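Local structure of glycerol dehydratase (Clostridium butyricum, 1R9D) at residues I72-S83 with C313-V324. The protein probably acts as a B12-independent glycyl-radical lyase that dehydrates glycerol, which is bound in this structure. Sequence-based numbering, arbitrary orientation.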
ATOM      1  N   ILE A  72       3.403 -28.121  30.889  1.00 30.99           N
ATOM      2  CA  ILE A  72       3.550 -26.948  30.028  1.00 30.44           C
ATOM      3  C   ILE A  72       2.229 -26.827  29.278  1.00 29.94           C
ATOM      4  O   ILE A  72       1.834 -27.744  28.561  1.00 31.20           O
ATOM      5  CB  ILE A  72       4.708 -27.139  29.012  1.00 29.91           C
ATOM      6  CG1 ILE A  72       6.046 -27.227  29.753  1.00 30.73           C
ATOM      7  CG2 ILE A  72       4.709 -25.994  27.993  1.00 31.06           C
ATOM      8  CD1 ILE A  72       6.462 -25.941  30.459  1.00 30.36           C
ATOM      9  N   VAL A  73       1.542 -25.700  29.437  1.00 30.07           N
ATOM     10  CA  VAL A  73       0.248 -25.523  28.792  1.00 29.70           C
ATOM     11  C   VAL A  73       0.212 -24.557  27.612  1.00 29.78           C
ATOM     12  O   VAL A  73       1.073 -23.691  27.474  1.00 30.29           O
ATOM     13  CB  VAL A  73      -0.819 -25.076  29.826  1.00 30.12           C
ATOM     14  CG1 VAL A  73      -0.998 -26.158  30.882  1.00 31.00           C
ATOM     15  CG2 VAL A  73      -0.398 -23.770  30.481  1.00 30.34           C
ATOM     16  N   GLY A  74      -0.810 -24.719  26.779  1.00 30.40           N
ATOM     17  CA  GLY A  74      -0.985 -23.889  25.602  1.00 31.16           C
ATOM     18  C   GLY A  74      -1.273 -24.790  24.416  1.00 31.97           C
ATOM     19  O   GLY A  74      -0.360 -25.416  23.873  1.00 32.98           O
ATOM     20  N   SER A  75      -2.542 -24.873  24.028  1.00 31.01           N
ATOM     21  CA  SER A  75      -2.960 -25.711  22.911  1.00 31.33           C
ATOM     22  C   SER A  75      -3.678 -24.871  21.870  1.00 31.87           C
ATOM     23  O   SER A  75      -4.585 -24.101  22.201  1.00 32.71           O
ATOM     24  CB  SER A  75      -3.894 -26.826  23.398  1.00 32.30           C
ATOM     25  OG  SER A  75      -3.231 -27.689  24.304  1.00 32.59           O
ATOM     26  N   LEU A  76      -3.283 -25.042  20.611  1.00 30.94           N
ATOM     27  CA  LEU A  76      -3.862 -24.289  19.507  1.00 30.44           C
ATOM     28  C   LEU A  76      -5.174 -24.859  18.986  1.00 30.02           C
ATOM     29  O   LEU A  76      -5.936 -24.160  18.318  1.00 29.09           O
ATOM     30  CB  LEU A  76      -2.861 -24.200  18.351  1.00 31.20           C
ATOM     31  CG  LEU A  76      -1.469 -23.652  18.677  1.00 32.28           C
ATOM     32  CD1 LEU A  76      -0.716 -23.403  17.377  1.00 32.52           C
ATOM     33  CD2 LEU A  76      -1.580 -22.360  19.468  1.00 32.32           C
ATOM     34  N   THR A  77      -5.425 -26.134  19.274  1.00 29.71           N
ATOM     35  CA  THR A  77      -6.649 -26.796  18.835  1.00 29.13           C
ATOM     36  C   THR A  77      -7.186 -27.669  19.963  1.00 29.17           C
ATOM     37  O   THR A  77      -6.428 -28.123  20.819  1.00 28.86           O
ATOM     38  CB  THR A  77      -6.401 -27.685  17.586  1.00 29.40           C
ATOM     39  OG1 THR A  77      -5.319 -28.594  17.842  1.00 30.05           O
ATOM     40  CG2 THR A  77      -6.067 -26.825  16.375  1.00 29.27           C
ATOM     41  N   LYS A  78      -8.498 -27.888  19.966  1.00 29.84           N
ATOM     42  CA  LYS A  78      -9.137 -28.711  20.985  1.00 30.57           C
ATOM     43  C   LYS A  78      -8.651 -30.156  20.874  1.00 30.40           C
ATOM     44  O   LYS A  78      -8.297 -30.780  21.878  1.00 31.26           O
ATOM     45  CB  LYS A  78     -10.659 -28.632  20.829  1.00 31.01           C
ATOM     46  CG  LYS A  78     -11.205 -27.222  21.028  1.00 32.87           C
ATOM     47  CD  LYS A  78     -12.693 -27.122  20.713  1.00 35.21           C
ATOM     48  CE  LYS A  78     -12.973 -27.382  19.236  1.00 36.50           C
ATOM     49  NZ  LYS A  78     -14.416 -27.199  18.890  1.00 37.65           N
ATOM     50  N   GLU A  79      -8.640 -30.683  19.653  1.00 30.49           N
ATOM     51  CA  GLU A  79      -8.163 -32.045  19.393  1.00 31.03           C
ATOM     52  C   GLU A  79      -6.646 -31.937  19.213  1.00 30.86           C
ATOM     53  O   GLU A  79      -6.164 -31.010  18.564  1.00 30.44           O
ATOM     54  CB  GLU A  79      -8.800 -32.588  18.108  1.00 32.11           C
ATOM     55  CG  GLU A  79      -8.323 -33.978  17.651  1.00 33.62           C
ATOM     56  CD  GLU A  79      -8.835 -35.117  18.525  1.00 36.22           C
ATOM     57  OE1 GLU A  79      -9.846 -34.924  19.231  1.00 36.49           O
ATOM     58  OE2 GLU A  79      -8.236 -36.218  18.489  1.00 37.02           O
ATOM     59  N   PRO A  80      -5.871 -32.871  19.787  1.00 30.88           N
ATOM     60  CA  PRO A  80      -4.419 -32.759  19.611  1.00 30.31           C
ATOM     61  C   PRO A  80      -3.996 -32.968  18.160  1.00 29.96           C
ATOM     62  O   PRO A  80      -4.749 -33.510  17.354  1.00 29.29           O
ATOM     63  CB  PRO A  80      -3.866 -33.857  20.520  1.00 30.71           C
ATOM     64  CG  PRO A  80      -4.963 -34.057  21.546  1.00 31.49           C
ATOM     65  CD  PRO A  80      -6.206 -33.973  20.703  1.00 30.41           C
ATOM     66  N   ARG A  81      -2.795 -32.508  17.827  1.00 29.90           N
ATOM     67  CA  ARG A  81      -2.258 -32.692  16.485  1.00 29.98           C
ATOM     68  C   ARG A  81      -3.217 -32.279  15.370  1.00 29.01           C
ATOM     69  O   ARG A  81      -3.298 -32.948  14.335  1.00 29.20           O
ATOM     70  CB  ARG A  81      -1.884 -34.167  16.312  1.00 30.34           C
ATOM     71  CG  ARG A  81      -0.751 -34.432  15.343  1.00 30.73           C
ATOM     72  CD  ARG A  81      -0.521 -35.926  15.208  1.00 30.85           C
ATOM     73  NE  ARG A  81       0.643 -36.228  14.379  1.00 30.84           N
ATOM     74  CZ  ARG A  81       0.950 -37.448  13.952  1.00 32.35           C
ATOM     75  NH1 ARG A  81       0.178 -38.478  14.278  1.00 31.74           N
ATOM     76  NH2 ARG A  81       2.027 -37.638  13.198  1.00 32.37           N
ATOM     77  N   SER A  82      -3.939 -31.177  15.571  1.00 27.56           N
ATOM     78  CA  SER A  82      -4.889 -30.708  14.569  1.00 27.35           C
ATOM     79  C   SER A  82      -4.515 -29.346  13.991  1.00 27.20           C
ATOM     80  O   SER A  82      -3.488 -28.782  14.352  1.00 27.94           O
ATOM     81  CB  SER A  82      -6.296 -30.680  15.163  1.00 28.07           C
ATOM     82  OG  SER A  82      -6.673 -31.995  15.544  1.00 29.55           O
ATOM     83  N   SER A  83      -5.349 -28.822  13.097  1.00 27.67           N
ATOM     84  CA  SER A  83      -5.057 -27.548  12.440  1.00 28.49           C
ATOM     85  C   SER A  83      -6.204 -26.543  12.342  1.00 29.01           C
ATOM     86  O   SER A  83      -7.351 -26.909  12.079  1.00 28.53           O
ATOM     87  CB  SER A  83      -4.527 -27.832  11.026  1.00 28.90           C
ATOM     88  OG  SER A  83      -4.385 -26.646  10.255  1.00 29.04           O
ATOM     89  N   CYS A 313       8.348 -32.317  28.037  1.00 29.18           N
ATOM     90  CA  CYS A 313       7.010 -31.785  27.806  1.00 29.02           C
ATOM     91  C   CYS A 313       7.009 -30.821  26.625  1.00 28.89           C
ATOM     92  O   CYS A 313       6.066 -30.805  25.837  1.00 28.98           O
ATOM     93  CB  CYS A 313       6.484 -31.075  29.054  1.00 30.08           C
ATOM     94  SG  CYS A 313       5.977 -32.219  30.368  1.00 33.25           S
ATOM     95  N   ILE A 314       8.066 -30.020  26.508  1.00 28.03           N
ATOM     96  CA  ILE A 314       8.171 -29.075  25.400  1.00 28.03           C
ATOM     97  C   ILE A 314       8.271 -29.869  24.099  1.00 26.72           C
ATOM     98  O   ILE A 314       7.657 -29.516  23.093  1.00 26.07           O
ATOM     99  CB  ILE A 314       9.409 -28.160  25.548  1.00 29.39           C
ATOM    100  CG1 ILE A 314       9.161 -27.124  26.654  1.00 30.55           C
ATOM    101  CG2 ILE A 314       9.698 -27.462  24.231  1.00 28.92           C
ATOM    102  CD1 ILE A 314      10.357 -26.246  26.960  1.00 31.81           C
ATOM    103  N   TRP A 315       9.046 -30.947  24.125  1.00 26.49           N
ATOM    104  CA  TRP A 315       9.186 -31.792  22.945  1.00 26.35           C
ATOM    105  C   TRP A 315       7.798 -32.263  22.513  1.00 26.31           C
ATOM    106  O   TRP A 315       7.439 -32.189  21.336  1.00 25.36           O
ATOM    107  CB  TRP A 315      10.071 -33.007  23.249  1.00 26.37           C
ATOM    108  CG  TRP A 315      11.459 -32.958  22.648  1.00 25.58           C
ATOM    109  CD1 TRP A 315      12.048 -33.923  21.878  1.00 25.59           C
ATOM    110  CD2 TRP A 315      12.434 -31.914  22.796  1.00 25.05           C
ATOM    111  NE1 TRP A 315      13.328 -33.547  21.541  1.00 25.78           N
ATOM    112  CE2 TRP A 315      13.591 -32.319  22.089  1.00 26.12           C
ATOM    113  CE3 TRP A 315      12.444 -30.677  23.456  1.00 25.70           C
ATOM    114  CZ2 TRP A 315      14.747 -31.531  22.023  1.00 24.56           C
ATOM    115  CZ3 TRP A 315      13.598 -29.889  23.391  1.00 25.25           C
ATOM    116  CH2 TRP A 315      14.733 -30.324  22.678  1.00 25.65           C
ATOM    117  N   ILE A 316       7.002 -32.735  23.469  1.00 26.09           N
ATOM    118  CA  ILE A 316       5.664 -33.201  23.142  1.00 26.41           C
ATOM    119  C   ILE A 316       4.776 -32.081  22.586  1.00 25.62           C
ATOM    120  O   ILE A 316       4.035 -32.296  21.625  1.00 25.42           O
ATOM    121  CB  ILE A 316       4.991 -33.859  24.374  1.00 27.27           C
ATOM    122  CG1 ILE A 316       5.770 -35.125  24.757  1.00 29.35           C
ATOM    123  CG2 ILE A 316       3.543 -34.195  24.061  1.00 28.21           C
ATOM    124  CD1 ILE A 316       5.260 -35.834  25.997  1.00 31.88           C
ATOM    125  N   LYS A 317       4.853 -30.891  23.178  1.00 25.88           N
ATOM    126  CA  LYS A 317       4.048 -29.761  22.710  1.00 26.64           C
ATOM    127  C   LYS A 317       4.377 -29.419  21.254  1.00 26.15           C
ATOM    128  O   LYS A 317       3.493 -29.074  20.474  1.00 25.80           O
ATOM    129  CB  LYS A 317       4.278 -28.522  23.586  1.00 28.65           C
ATOM    130  CG  LYS A 317       3.792 -28.658  25.032  1.00 31.22           C
ATOM    131  CD  LYS A 317       2.316 -29.026  25.099  1.00 33.17           C
ATOM    132  CE  LYS A 317       1.431 -27.994  24.426  1.00 34.91           C
ATOM    133  NZ  LYS A 317      -0.005 -28.426  24.391  1.00 37.46           N
ATOM    134  N   LEU A 318       5.651 -29.518  20.888  1.00 26.40           N
ATOM    135  CA  LEU A 318       6.057 -29.216  19.517  1.00 26.22           C
ATOM    136  C   LEU A 318       5.424 -30.187  18.516  1.00 26.23           C
ATOM    137  O   LEU A 318       5.409 -29.933  17.314  1.00 27.41           O
ATOM    138  CB  LEU A 318       7.588 -29.247  19.406  1.00 26.74           C
ATOM    139  CG  LEU A 318       8.328 -28.084  20.080  1.00 26.22           C
ATOM    140  CD1 LEU A 318       9.764 -28.473  20.357  1.00 27.36           C
ATOM    141  CD2 LEU A 318       8.251 -26.846  19.197  1.00 26.74           C
ATOM    142  N   ASN A 319       4.896 -31.303  19.016  1.00 25.66           N
ATOM    143  CA  ASN A 319       4.251 -32.299  18.164  1.00 26.07           C
ATOM    144  C   ASN A 319       2.736 -32.086  18.139  1.00 27.93           C
ATOM    145  O   ASN A 319       2.009 -32.769  17.415  1.00 27.55           O
ATOM    146  CB  ASN A 319       4.556 -33.710  18.680  1.00 25.20           C
ATOM    147  CG  ASN A 319       5.945 -34.186  18.300  1.00 24.45           C
ATOM    148  OD1 ASN A 319       6.164 -34.665  17.189  1.00 24.63           O
ATOM    149  ND2 ASN A 319       6.890 -34.045  19.216  1.00 23.05           N
ATOM    150  N   ASP A 320       2.268 -31.124  18.923  1.00 29.20           N
ATOM    151  CA  ASP A 320       0.838 -30.845  19.005  1.00 30.42           C
ATOM    152  C   ASP A 320       0.347 -29.979  17.848  1.00 30.41           C
ATOM    153  O   ASP A 320      -0.820 -30.043  17.461  1.00 29.98           O
ATOM    154  CB  ASP A 320       0.521 -30.152  20.328  1.00 32.23           C
ATOM    155  CG  ASP A 320      -0.943 -30.252  20.697  1.00 34.82           C
ATOM    156  OD1 ASP A 320      -1.417 -29.418  21.505  1.00 37.22           O
ATOM    157  OD2 ASP A 320      -1.615 -31.171  20.184  1.00 34.56           O
ATOM    158  N   ILE A 321       1.246 -29.170  17.294  1.00 29.62           N
ATOM    159  CA  ILE A 321       0.901 -28.284  16.191  1.00 28.90           C
ATOM    160  C   ILE A 321       0.830 -29.022  14.856  1.00 28.67           C
ATOM    161  O   ILE A 321       1.666 -29.876  14.567  1.00 29.01           O
ATOM    162  CB  ILE A 321       1.936 -27.136  16.085  1.00 30.00           C
ATOM    163  CG1 ILE A 321       1.999 -26.388  17.421  1.00 30.36           C
ATOM    164  CG2 ILE A 321       1.568 -26.191  14.943  1.00 29.17           C
ATOM    165  CD1 ILE A 321       2.981 -25.232  17.452  1.00 29.98           C
ATOM    166  N   ASN A 322      -0.181 -28.704  14.052  1.00 27.64           N
ATOM    167  CA  ASN A 322      -0.336 -29.320  12.741  1.00 28.11           C
ATOM    168  C   ASN A 322      -0.834 -28.263  11.766  1.00 27.40           C
ATOM    169  O   ASN A 322      -1.252 -27.178  12.181  1.00 28.58           O
ATOM    170  CB  ASN A 322      -1.316 -30.496  12.786  1.00 28.98           C
ATOM    171  CG  ASN A 322      -1.024 -31.543  11.717  1.00 30.38           C
ATOM    172  OD1 ASN A 322      -0.390 -31.253  10.698  1.00 29.26           O
ATOM    173  ND2 ASN A 322      -1.503 -32.765  11.938  1.00 28.37           N
ATOM    174  N   LYS A 323      -0.809 -28.589  10.477  1.00 26.11           N
ATOM    175  CA  LYS A 323      -1.204 -27.653   9.430  1.00 25.80           C
ATOM    176  C   LYS A 323      -1.766 -28.361   8.204  1.00 26.41           C
ATOM    177  O   LYS A 323      -1.049 -29.086   7.521  1.00 27.04           O
ATOM    178  CB  LYS A 323       0.024 -26.821   9.028  1.00 24.16           C
ATOM    179  CG  LYS A 323      -0.125 -25.964   7.771  1.00 24.50           C
ATOM    180  CD  LYS A 323       1.204 -25.261   7.464  1.00 23.80           C
ATOM    181  CE  LYS A 323       1.127 -24.376   6.235  1.00 23.52           C
ATOM    182  NZ  LYS A 323       2.436 -23.687   6.007  1.00 24.09           N
ATOM    183  N   VAL A 324      -3.048 -28.147   7.915  1.00 26.68           N
ATOM    184  CA  VAL A 324      -3.665 -28.769   6.751  1.00 26.68           C
ATOM    185  C   VAL A 324      -3.275 -27.994   5.485  1.00 27.68           C
ATOM    186  O   VAL A 324      -3.208 -26.760   5.492  1.00 27.64           O
ATOM    187  CB  VAL A 324      -5.212 -28.816   6.892  1.00 27.30           C
ATOM    188  CG1 VAL A 324      -5.784 -27.401   6.919  1.00 26.22           C
ATOM    189  CG2 VAL A 324      -5.813 -29.624   5.756  1.00 26.21           C
TER
HETATM  190  O   HOH W   1      -1.258 -26.973  20.168  1.00 37.65           O
HETATM  191  O   HOH W   2      -2.529 -27.869  17.737  1.00 31.01           O
HETATM  192  O   HOH W   3      -2.213 -26.631  15.324  1.00 29.49           O
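Asp320 OD2 accepts the backbone N-H of Arg81, at 3.0 Å between Arg81 N and Asp320 OD2. The bond is nearly straight and runs close to the C-O axis. Asp320 OD1 receives a weak bond from water 1, which in turn accepts the N-H of Leu76. OD1 also forms salt bridges with Arg67 and, through a weak bond, with Lys317 NZ. The Lys317 chain, bent at chi2 and chi3, passes Ile72, with CD 3.7 Å from Ile72 O. Its NZ bonds weakly to Gly74 O and Ser75 OG; Glu70 is its stronger partner. Asn322 ND2 donates to Arg81 O at 3.0 Å. Arg81 O lies close to the Asn322 amide plane, but ND2 sits well above the carbonyl plane. Val324 N donates to Ser83 OG at 3.1 Å. Water 2 joins Thr77 OG1 to Asp320 O; water 3 links Ser82 O to Asn322 N. Ile72 CG1 packs on Cys313 CB (3.9 Å), Leu76 CD1 on Ile321 CG1 (4.0 Å). In the pyruvate formate lyase-like region, buried polar groups thus join loop 72-83 to the C-terminal part of helix 304-317 and beyond, where the Lys323 side chain is about 8 Å from bound glycerol. Asp320's two basic neighbours probably favour its ionised form.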